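Mandelate racemase/muconate lactonizing enzyme, C-terminal domain protein (PDB 4DWD) binds divalent metal ions as a member of the enolase superfamily and may act as a hydro-lyase. Local coordinates at residues Gly40-Met45 / Ala91-Ala96; Cys128-Gly133 / Glu152-Ala157; Glu146-Val151 / Arg185-Pro190; Gln250-Gln255 / Ile272-Gly277. All coordinates share one frame; numbering follows the deposited sequence.

Contact 1 lies in the N-terminal capping domain, while contacts 2, 3 and 4 belong to the barrel domain that carries the metal site formed by D197, E223 and E249, which binds calcium but holds no ion in this chain. Contacts 1 and 4 touch across the domain boundary, their centres about 9 Å apart: T92 OG1 meets K274 O at 2.8 Å, and S43 N meets V273 O at 2.8 Å. Contacts 2 and 3 share helix 140-154, with centres about 10 Å apart. The K274 side chain comes within about 5 Å of that of E249 and Y129 within about 4 Å of that of E223, whereas contact 3 lies on the outside of the barrel.

Contact 1: Gly40-Met45 / Ala91-Ala96; sequences GEASPM and ATAALA
A42 and A93 meet where strand 37-42 passes helix 90-110, in the alpha+beta capping domain of the enolase superfamily. Strand and helix run almost antiparallel, with 170° between the directions of the two short segments and 6.7 Å between their axes at closest approach. So close a passage suits alanines: A42 CB sits 3.5 Å from the A93 carbonyl O, and the methyl carbons A42 CB and A93 CB are 4.0 Å apart. A93 CB points toward the strand and also reaches the next peptide, lying 4.0 Å from S43 N. No hydrogen bond joins the two segments, so van der Waals contact, methyl to methyl and methyl to peptide, carries the meeting.

The S43 side chain starts here and leaves for the barrel. Its CB is 4.6 Å from A93 CB, a loose approach to the same methyl. The next atom, OG, lies anti to the backbone N (chi1 -171°), and at this tip it is hydrogen-bonded to NZ of K274. The S43 backbone is tied to V273 as well, giving this residue two polar links to one barrel loop. E41, one residue before A42, turns away from the helix, and its OE1 accepts a hydrogen bond from G305 N.

On the helix, A94 points away from the strand and packs on V54, V55 and I59 of helix 49-63. Further along the chain from S43, P44 centres an inverse gamma turn, in which M45 N makes a weak 2.9 Å hydrogen bond back to S43 O.

Contact 2: Cys128-Gly133 / Glu152-Ala157; sequences CYSSIG and EAEQPA
S130 and E154 are brought together by matching first torsions: S130 OG and E154 CG each lie anti to their own carbonyl carbon, with chi1 -62° in both. Beyond CG the glutamate chain is extended, which carries its carboxylate from the end of helix 140-154 to the strand. S130 OG donates a 2.7 Å hydrogen bond to E154 OE1, approaching from above the carboxylate plane, 40° out of it. The same hydroxyl is pressed by P156, whose CG lies just 3.1 Å from S130 OG.

The second polar link is between backbones. A157 N donates to C128 O over 2.9 Å and meets the oxygen nearly along the C=O axis. It begins the parallel pairing of strand 125-132 with strand 158-162, which continues as S130 bonds to A158 and K160. These pieces form a beta-alpha-beta crossover of the barrel domain, and the contact closes it where the helix gives way to the second strand. Q155, with positive phi, turns the chain out of the helix. P156 then lays its ring over the strand, its CB 4.1 Å from C128 SG and 4.0 Å from Y129 CA.

R150 also holds the E154 carboxylate, with a salt bridge from its NE to OE2, and OE2 takes a hydrogen bond from W329 NE1. An alanine at E154 would probably leave S130 OG, R150 and W329 without this shared acceptor and open a gap beside the strand. The Y129 side chain leads away from residues 152-157, with its ring edge-to-face to W221 and its OH hydrogen-bonded to K160 NZ.

Contact 3: Glu146-Val151 / Arg185-Pro190; sequences EVARRV and RELLGP
V147 and L187 lie alongside each other, running in opposite senses, each reaching from its helix into the interface of helices 140-154 and 174-188. V147 CG1 and L187 CG each stand anti to their backbone nitrogen, with chi1 173° and 170°. V147 CG1 rests 3.7 Å from L187 CD2. The same CG1 methyl also meets L188, whose side chain crosses that of V147 at about a right angle and brings its CD2 to 4.0 Å.

One turn along the first helix, V151 lies obliquely against L188, with V151 CG2 4.0 Å from L188 CD2. A single leucine methyl therefore bridges two valines spaced four residues apart. L187 uses its own CD2 a second time, over the backbone at A148, where it is 3.8 Å from A148 N and 4.1 Å from A148 CB. No hydrogen bond crosses between the segments.

Some polar groups pair within their own segment. R149 grips E146 side-on in a two-pronged salt bridge, NE to OE1 and NH2 to OE2, the latter 2.7 Å. At the end of the other helix G189 leaves helical geometry with positive phi, and R185 NH1 donates to G189 O in the plane of both the guanidinium and the carbonyl; the same nitrogen also bonds A192 O.

Beneath the valines and L188 lies strand 158-162: V147, V151 and L188 all touch V159, and L188 further reaches I194 of strand 194-197. Two successive outer helices packed side by side over the strands, through aliphatic side chains, are typical of the TIM-type barrel of the enolase superfamily.

Contact 4: Gln250-Gln255 / Ile272-Gly277; sequences QTYTLQ and IVKMGG
Y252 OH and K274 NZ share one water, which lies 2.9 Å from Y252 OH and accepts a weak 3.0 Å hydrogen bond from K274 NZ. The amine also has S43 OG as a partner. K274 runs extended as far as CE and bends only at chi4 (-71°), which places NZ. The two side chains pass at a slant, with K274 CB 4.0 Å from Y252 CE1. The carbonyl of the same lysine lies near the ring plane at its edge, K274 O being 3.8 Å from Y252 CD1; T92 OG1 is its hydrogen-bond partner.

M275, a selenomethionine, supplies the apolar half. Its CB sits 3.4 Å from Y252 O, and CG lies near T251 O. Bends at chi2 and chi3 (80°) fold the chain back over the opposite backbone, and CE ends 3.6 Å from Y252 C and 3.7 Å from T253 C. This methyl thus packs on the peptide just before helix 254-263, where T253 is the N-cap and its OG1 takes the hydrogen bond of A256 N.

Residues 250-253 and the loop before helix 277-291 belong to the barrel domain. Their surroundings reach other chains: Y252 packs on G86 of a second subunit, and Q255 NE2 bonds H289 O of a third.

The K274 side chain is about 5 Å from that of E249, a residue of the calcium site, which has no ion bound in this chain. Bonded to a capping-domain hydroxyl and, weakly, to a water that Y252 OH also holds, the amine is probably kept in position beside the metal site rather than left to swing.

Contact 1: Gly40-Met45 / Ala91-Ala96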
# COMPACT_ATOMS: atom_id res chain seq x y z
N GLY B 40 11.85 41.17 -14.04
CA GLY B 40 11.81 39.77 -13.59
C GLY B 40 13.22 39.26 -13.37
O GLY B 40 14.21 39.91 -13.73
N GLU B 41 13.33 38.09 -12.75
CA GLU B 41 14.64 37.51 -12.43
C GLU B 41 14.60 36.00 -12.61
O GLU B 41 13.60 35.37 -12.26
CB GLU B 41 15.05 37.86 -10.99
CG GLU B 41 16.42 37.30 -10.64
CD GLU B 41 17.03 37.90 -9.38
OE1 GLU B 41 16.36 38.64 -8.63
OE2 GLU B 41 18.21 37.60 -9.15
N ALA B 42 15.67 35.46 -13.19
CA ALA B 42 15.88 34.01 -13.30
C ALA B 42 16.98 33.59 -12.34
O ALA B 42 17.97 34.32 -12.18
CB ALA B 42 16.28 33.61 -14.72
N SER B 43 16.86 32.42 -11.73
CA SER B 43 17.89 31.93 -10.81
C SER B 43 19.24 31.93 -11.53
O SER B 43 19.36 31.32 -12.60
CB SER B 43 17.53 30.52 -10.34
OG SER B 43 18.39 30.10 -9.29
N PRO B 44 20.25 32.61 -10.96
CA PRO B 44 21.51 32.83 -11.70
C PRO B 44 22.48 31.65 -11.56
O PRO B 44 23.65 31.83 -11.16
CB PRO B 44 22.06 34.10 -11.06
CG PRO B 44 21.60 34.02 -9.64
CD PRO B 44 20.23 33.37 -9.69
N MSE B 45 22.00 30.46 -11.92
CA MSE B 45 22.81 29.24 -11.83
C MSE B 45 23.83 29.29 -12.94
O MSE B 45 23.47 29.40 -14.14
CB MSE B 45 21.90 28.01 -11.93
CG MSE B 45 20.83 28.01 -10.82
SE MSE B 45 21.59 27.95 -9.00
CE MSE B 45 21.71 29.84 -8.55
N ALA B 91 14.76 26.26 -18.37
CA ALA B 91 13.55 26.77 -18.99
C ALA B 91 12.53 27.27 -17.97
O ALA B 91 11.91 28.31 -18.19
CB ALA B 91 12.94 25.73 -19.93
N THR B 92 12.34 26.55 -16.86
CA THR B 92 11.41 27.05 -15.86
C THR B 92 11.86 28.38 -15.25
O THR B 92 11.01 29.21 -14.93
CB THR B 92 11.07 26.03 -14.75
OG1 THR B 92 12.27 25.60 -14.08
CG2 THR B 92 10.35 24.80 -15.34
N ALA B 93 13.17 28.59 -15.09
CA ALA B 93 13.67 29.88 -14.58
C ALA B 93 13.45 31.00 -15.59
O ALA B 93 13.10 32.12 -15.21
CB ALA B 93 15.13 29.80 -14.18
N ALA B 94 13.65 30.71 -16.88
CA ALA B 94 13.34 31.68 -17.94
C ALA B 94 11.87 32.10 -17.90
O ALA B 94 11.54 33.29 -17.98
CB ALA B 94 13.69 31.09 -19.29
N LEU B 95 10.99 31.11 -17.78
CA LEU B 95 9.55 31.36 -17.69
C LEU B 95 9.18 32.13 -16.41
O LEU B 95 8.38 33.07 -16.47
CB LEU B 95 8.78 30.04 -17.78
CG LEU B 95 8.85 29.38 -19.16
CD1 LEU B 95 8.44 27.91 -19.06
CD2 LEU B 95 7.97 30.11 -20.16
N ALA B 96 9.79 31.74 -15.27
CA ALA B 96 9.56 32.43 -14.00
C ALA B 96 9.93 33.91 -14.12
O ALA B 96 9.18 34.77 -13.66
CB ALA B 96 10.38 31.79 -12.89

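Contact 2: Cys128-Gly133 / Glu152-Ala157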
# COMPACT_ATOMS: atom_id res chain seq x y z
N CYS B 128 12.24 37.70 9.08
CA CYS B 128 13.29 37.07 8.28
C CYS B 128 14.02 35.97 9.05
O CYS B 128 13.96 35.92 10.29
CB CYS B 128 14.30 38.12 7.78
SG CYS B 128 15.51 38.68 9.01
N TYR B 129 14.68 35.06 8.33
CA TYR B 129 15.68 34.19 8.95
C TYR B 129 17.02 34.38 8.26
O TYR B 129 17.09 34.52 7.04
CB TYR B 129 15.23 32.72 8.99
CG TYR B 129 15.29 31.87 7.72
CD1 TYR B 129 16.48 31.29 7.30
CD2 TYR B 129 14.12 31.60 6.98
CE1 TYR B 129 16.53 30.48 6.18
CE2 TYR B 129 14.17 30.79 5.84
CZ TYR B 129 15.37 30.24 5.45
OH TYR B 129 15.44 29.43 4.34
N SER B 130 18.09 34.42 9.06
CA SER B 130 19.44 34.55 8.52
C SER B 130 19.87 33.19 7.98
O SER B 130 19.98 32.22 8.74
CB SER B 130 20.42 35.01 9.60
OG SER B 130 20.08 36.29 10.09
N SER B 131 20.09 33.14 6.67
CA SER B 131 20.46 31.92 5.98
C SER B 131 21.96 32.02 5.67
O SER B 131 22.36 32.82 4.84
CB SER B 131 19.63 31.78 4.72
OG SER B 131 19.84 30.53 4.11
N ILE B 132 22.75 31.20 6.37
CA ILE B 132 24.21 31.33 6.41
C ILE B 132 24.87 30.11 5.78
O ILE B 132 24.81 29.00 6.32
CB ILE B 132 24.67 31.48 7.87
CG1 ILE B 132 23.88 32.64 8.52
CG2 ILE B 132 26.19 31.63 7.95
CD1 ILE B 132 24.05 32.78 10.01
N GLY B 133 25.49 30.33 4.62
CA GLY B 133 26.02 29.22 3.82
C GLY B 133 27.49 28.96 4.04
O GLY B 133 28.15 29.66 4.81
N GLU B 152 23.81 39.50 14.88
CA GLU B 152 23.96 40.86 15.40
C GLU B 152 23.42 41.88 14.38
O GLU B 152 22.76 42.85 14.76
CB GLU B 152 25.42 41.16 15.76
CG GLU B 152 25.64 42.43 16.59
CD GLU B 152 25.55 43.72 15.78
OE1 GLU B 152 25.81 43.71 14.56
OE2 GLU B 152 25.21 44.76 16.39
N ALA B 153 23.71 41.64 13.11
CA ALA B 153 23.36 42.59 12.04
C ALA B 153 21.87 42.57 11.69
O ALA B 153 21.28 43.60 11.34
CB ALA B 153 24.20 42.31 10.80
N GLU B 154 21.25 41.39 11.82
CA GLU B 154 19.94 41.16 11.21
C GLU B 154 18.80 40.91 12.19
O GLU B 154 17.62 41.02 11.82
CB GLU B 154 20.06 40.00 10.19
CG GLU B 154 21.02 40.35 9.05
CD GLU B 154 21.56 39.16 8.27
OE1 GLU B 154 20.90 38.10 8.21
OE2 GLU B 154 22.65 39.32 7.69
N GLN B 155 19.13 40.58 13.44
CA GLN B 155 18.14 40.31 14.48
C GLN B 155 17.03 39.37 13.99
O GLN B 155 15.84 39.67 14.13
CB GLN B 155 17.53 41.61 15.01
CG GLN B 155 18.47 42.46 15.84
CD GLN B 155 17.73 43.59 16.53
OE1 GLN B 155 17.11 44.43 15.88
NE2 GLN B 155 17.77 43.60 17.85
N PRO B 156 17.42 38.20 13.42
CA PRO B 156 16.42 37.37 12.75
C PRO B 156 15.50 36.59 13.70
O PRO B 156 15.84 36.38 14.87
CB PRO B 156 17.28 36.40 11.94
CG PRO B 156 18.49 36.23 12.79
CD PRO B 156 18.76 37.60 13.35
N ALA B 157 14.37 36.15 13.18
CA ALA B 157 13.43 35.32 13.93
C ALA B 157 13.90 33.86 14.01
O ALA B 157 13.40 33.09 14.84
CB ALA B 157 12.03 35.41 13.33

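Contact 3: Glu146-Val151 / Arg185-Pro190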
# COMPACT_ATOMS: atom_id res chain seq x y z
N GLU B 146 30.67 33.57 12.16
CA GLU B 146 29.82 34.08 11.09
C GLU B 146 28.36 34.13 11.52
O GLU B 146 27.65 35.10 11.22
CB GLU B 146 30.01 33.27 9.81
CG GLU B 146 29.18 33.75 8.62
CD GLU B 146 29.47 35.17 8.14
OE1 GLU B 146 30.43 35.84 8.59
OE2 GLU B 146 28.71 35.62 7.26
N VAL B 147 27.89 33.10 12.23
CA VAL B 147 26.52 33.14 12.73
C VAL B 147 26.32 34.34 13.67
O VAL B 147 25.34 35.08 13.54
CB VAL B 147 26.10 31.82 13.42
CG1 VAL B 147 24.74 31.96 14.08
CG2 VAL B 147 26.10 30.68 12.40
N ALA B 148 27.25 34.54 14.61
CA ALA B 148 27.14 35.66 15.55
C ALA B 148 27.11 36.99 14.79
O ALA B 148 26.32 37.87 15.12
CB ALA B 148 28.29 35.64 16.54
N ARG B 149 27.95 37.12 13.77
CA ARG B 149 28.00 38.35 12.96
C ARG B 149 26.66 38.65 12.29
O ARG B 149 26.15 39.78 12.38
CB ARG B 149 29.11 38.24 11.91
CG ARG B 149 29.37 39.52 11.13
CD ARG B 149 30.37 39.28 10.01
NE ARG B 149 29.79 38.52 8.90
CZ ARG B 149 29.02 39.05 7.95
NH1 ARG B 149 28.72 40.34 7.96
NH2 ARG B 149 28.54 38.27 6.98
N ARG B 150 26.08 37.65 11.62
CA ARG B 150 24.84 37.83 10.87
C ARG B 150 23.69 38.12 11.84
O ARG B 150 22.83 38.95 11.57
CB ARG B 150 24.52 36.57 10.05
CG ARG B 150 25.50 36.19 8.94
CD ARG B 150 25.32 36.96 7.63
NE ARG B 150 23.91 37.03 7.22
CZ ARG B 150 23.31 36.19 6.38
NH1 ARG B 150 23.98 35.21 5.78
NH2 ARG B 150 22.02 36.36 6.13
N VAL B 151 23.67 37.41 12.97
CA VAL B 151 22.60 37.60 13.96
C VAL B 151 22.62 39.00 14.56
O VAL B 151 21.57 39.63 14.69
CB VAL B 151 22.63 36.51 15.06
CG1 VAL B 151 21.75 36.91 16.25
CG2 VAL B 151 22.17 35.19 14.47
N ARG B 185 23.99 25.92 18.45
CA ARG B 185 22.97 25.89 19.51
C ARG B 185 23.48 26.58 20.78
O ARG B 185 22.76 27.35 21.41
CB ARG B 185 22.51 24.46 19.79
CG ARG B 185 21.72 24.29 21.09
CD ARG B 185 20.42 25.07 21.10
NE ARG B 185 19.46 24.52 20.15
CZ ARG B 185 18.38 25.16 19.68
NH1 ARG B 185 18.10 26.40 20.06
NH2 ARG B 185 17.60 24.53 18.82
N GLU B 186 24.73 26.30 21.14
CA GLU B 186 25.31 26.89 22.35
C GLU B 186 25.42 28.41 22.24
O GLU B 186 25.17 29.14 23.21
CB GLU B 186 26.65 26.24 22.68
CG GLU B 186 26.48 24.79 23.13
CD GLU B 186 27.76 24.06 23.44
OE1 GLU B 186 28.84 24.70 23.49
OE2 GLU B 186 27.68 22.83 23.65
N LEU B 187 25.77 28.89 21.05
CA LEU B 187 25.83 30.33 20.80
C LEU B 187 24.47 31.01 20.93
O LEU B 187 24.34 32.04 21.59
CB LEU B 187 26.41 30.60 19.40
CG LEU B 187 26.33 32.03 18.87
CD1 LEU B 187 27.37 32.90 19.56
CD2 LEU B 187 26.53 32.05 17.36
N LEU B 188 23.47 30.43 20.27
CA LEU B 188 22.18 31.10 20.11
C LEU B 188 21.24 30.93 21.30
O LEU B 188 20.30 31.70 21.46
CB LEU B 188 21.50 30.64 18.81
CG LEU B 188 22.27 31.00 17.54
CD1 LEU B 188 21.51 30.46 16.34
CD2 LEU B 188 22.51 32.51 17.41
N GLY B 189 21.51 29.93 22.13
CA GLY B 189 20.66 29.66 23.28
C GLY B 189 19.56 28.65 23.01
O GLY B 189 19.26 28.34 21.85
N PRO B 190 18.92 28.14 24.09
CA PRO B 190 17.99 27.02 23.98
C PRO B 190 16.67 27.35 23.28
O PRO B 190 16.04 26.44 22.75
CB PRO B 190 17.74 26.60 25.44
CG PRO B 190 18.12 27.79 26.25
CD PRO B 190 19.22 28.48 25.49

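Contact 4: Gln250-Gln255 / Ile272-Gly277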
# COMPACT_ATOMS: atom_id res chain seq x y z
N GLN B 250 15.01 22.34 -5.43
CA GLN B 250 15.39 21.77 -6.74
C GLN B 250 14.23 20.98 -7.34
O GLN B 250 14.44 19.96 -7.99
CB GLN B 250 16.62 20.88 -6.61
CG GLN B 250 17.85 21.64 -6.14
CD GLN B 250 19.08 20.75 -6.11
OE1 GLN B 250 19.64 20.41 -7.15
NE2 GLN B 250 19.50 20.36 -4.92
N THR B 251 13.01 21.47 -7.09
CA THR B 251 11.80 20.94 -7.72
C THR B 251 11.20 22.06 -8.58
O THR B 251 11.03 23.18 -8.10
CB THR B 251 10.81 20.47 -6.64
OG1 THR B 251 11.44 19.47 -5.84
CG2 THR B 251 9.56 19.88 -7.27
N TYR B 252 10.87 21.75 -9.84
CA TYR B 252 10.66 22.80 -10.84
C TYR B 252 9.30 22.79 -11.52
O TYR B 252 9.05 23.65 -12.35
CB TYR B 252 11.77 22.77 -11.91
CG TYR B 252 13.17 22.83 -11.32
CD1 TYR B 252 13.76 24.06 -11.00
CD2 TYR B 252 13.91 21.66 -11.11
CE1 TYR B 252 15.03 24.13 -10.48
CE2 TYR B 252 15.21 21.72 -10.59
CZ TYR B 252 15.76 22.96 -10.29
OH TYR B 252 17.03 23.06 -9.75
N THR B 253 8.46 21.81 -11.20
CA THR B 253 7.11 21.78 -11.75
C THR B 253 6.09 21.51 -10.65
O THR B 253 6.43 20.94 -9.60
CB THR B 253 6.91 20.70 -12.84
OG1 THR B 253 7.01 19.40 -12.24
CG2 THR B 253 7.96 20.84 -13.97
N LEU B 254 4.85 21.88 -10.92
CA LEU B 254 3.75 21.64 -10.00
C LEU B 254 3.55 20.14 -9.78
O LEU B 254 3.28 19.71 -8.66
CB LEU B 254 2.48 22.28 -10.56
CG LEU B 254 1.23 22.24 -9.68
CD1 LEU B 254 1.42 23.12 -8.45
CD2 LEU B 254 0.01 22.67 -10.49
N GLN B 255 3.72 19.35 -10.84
CA GLN B 255 3.53 17.90 -10.74
C GLN B 255 4.67 17.24 -9.96
O GLN B 255 4.42 16.33 -9.17
CB GLN B 255 3.39 17.26 -12.13
CG GLN B 255 2.15 17.70 -12.89
CD GLN B 255 2.29 19.08 -13.47
OE1 GLN B 255 3.40 19.54 -13.74
NE2 GLN B 255 1.17 19.77 -13.65
N ILE B 272 10.75 31.02 -6.36
CA ILE B 272 10.03 31.86 -7.32
C ILE B 272 10.83 32.27 -8.58
O ILE B 272 10.21 32.60 -9.61
CB ILE B 272 9.46 33.10 -6.57
CG1 ILE B 272 8.30 33.77 -7.31
CG2 ILE B 272 10.56 34.11 -6.19
CD1 ILE B 272 7.41 34.51 -6.33
N VAL B 273 12.16 32.27 -8.50
CA VAL B 273 12.99 32.59 -9.67
C VAL B 273 13.55 31.34 -10.34
O VAL B 273 14.21 31.44 -11.39
CB VAL B 273 14.12 33.61 -9.38
CG1 VAL B 273 13.54 34.92 -8.88
CG2 VAL B 273 15.16 33.08 -8.41
N LYS B 274 13.28 30.18 -9.74
CA LYS B 274 13.65 28.90 -10.38
C LYS B 274 12.51 28.29 -11.18
O LYS B 274 12.75 27.53 -12.12
CB LYS B 274 14.12 27.88 -9.34
CG LYS B 274 15.42 28.29 -8.66
CD LYS B 274 15.86 27.20 -7.69
CE LYS B 274 17.11 27.58 -6.91
NZ LYS B 274 18.32 27.57 -7.79
N MSE B 275 11.28 28.60 -10.80
CA MSE B 275 10.09 28.00 -11.41
C MSE B 275 8.91 28.85 -11.07
O MSE B 275 8.87 29.49 -10.01
CB MSE B 275 9.89 26.56 -10.88
CG MSE B 275 9.64 26.45 -9.37
SE MSE B 275 7.72 26.60 -8.91
CE MSE B 275 7.21 24.75 -9.35
N GLY B 276 7.94 28.88 -11.99
CA GLY B 276 6.61 29.38 -11.70
C GLY B 276 6.40 30.88 -11.65
O GLY B 276 5.38 31.39 -12.08
N GLY B 277 7.37 31.62 -11.10
CA GLY B 277 7.14 33.04 -10.88
C GLY B 277 5.99 33.21 -9.90
O GLY B 277 5.66 32.30 -9.14
O HOH W 1 17.70 24.65 -7.39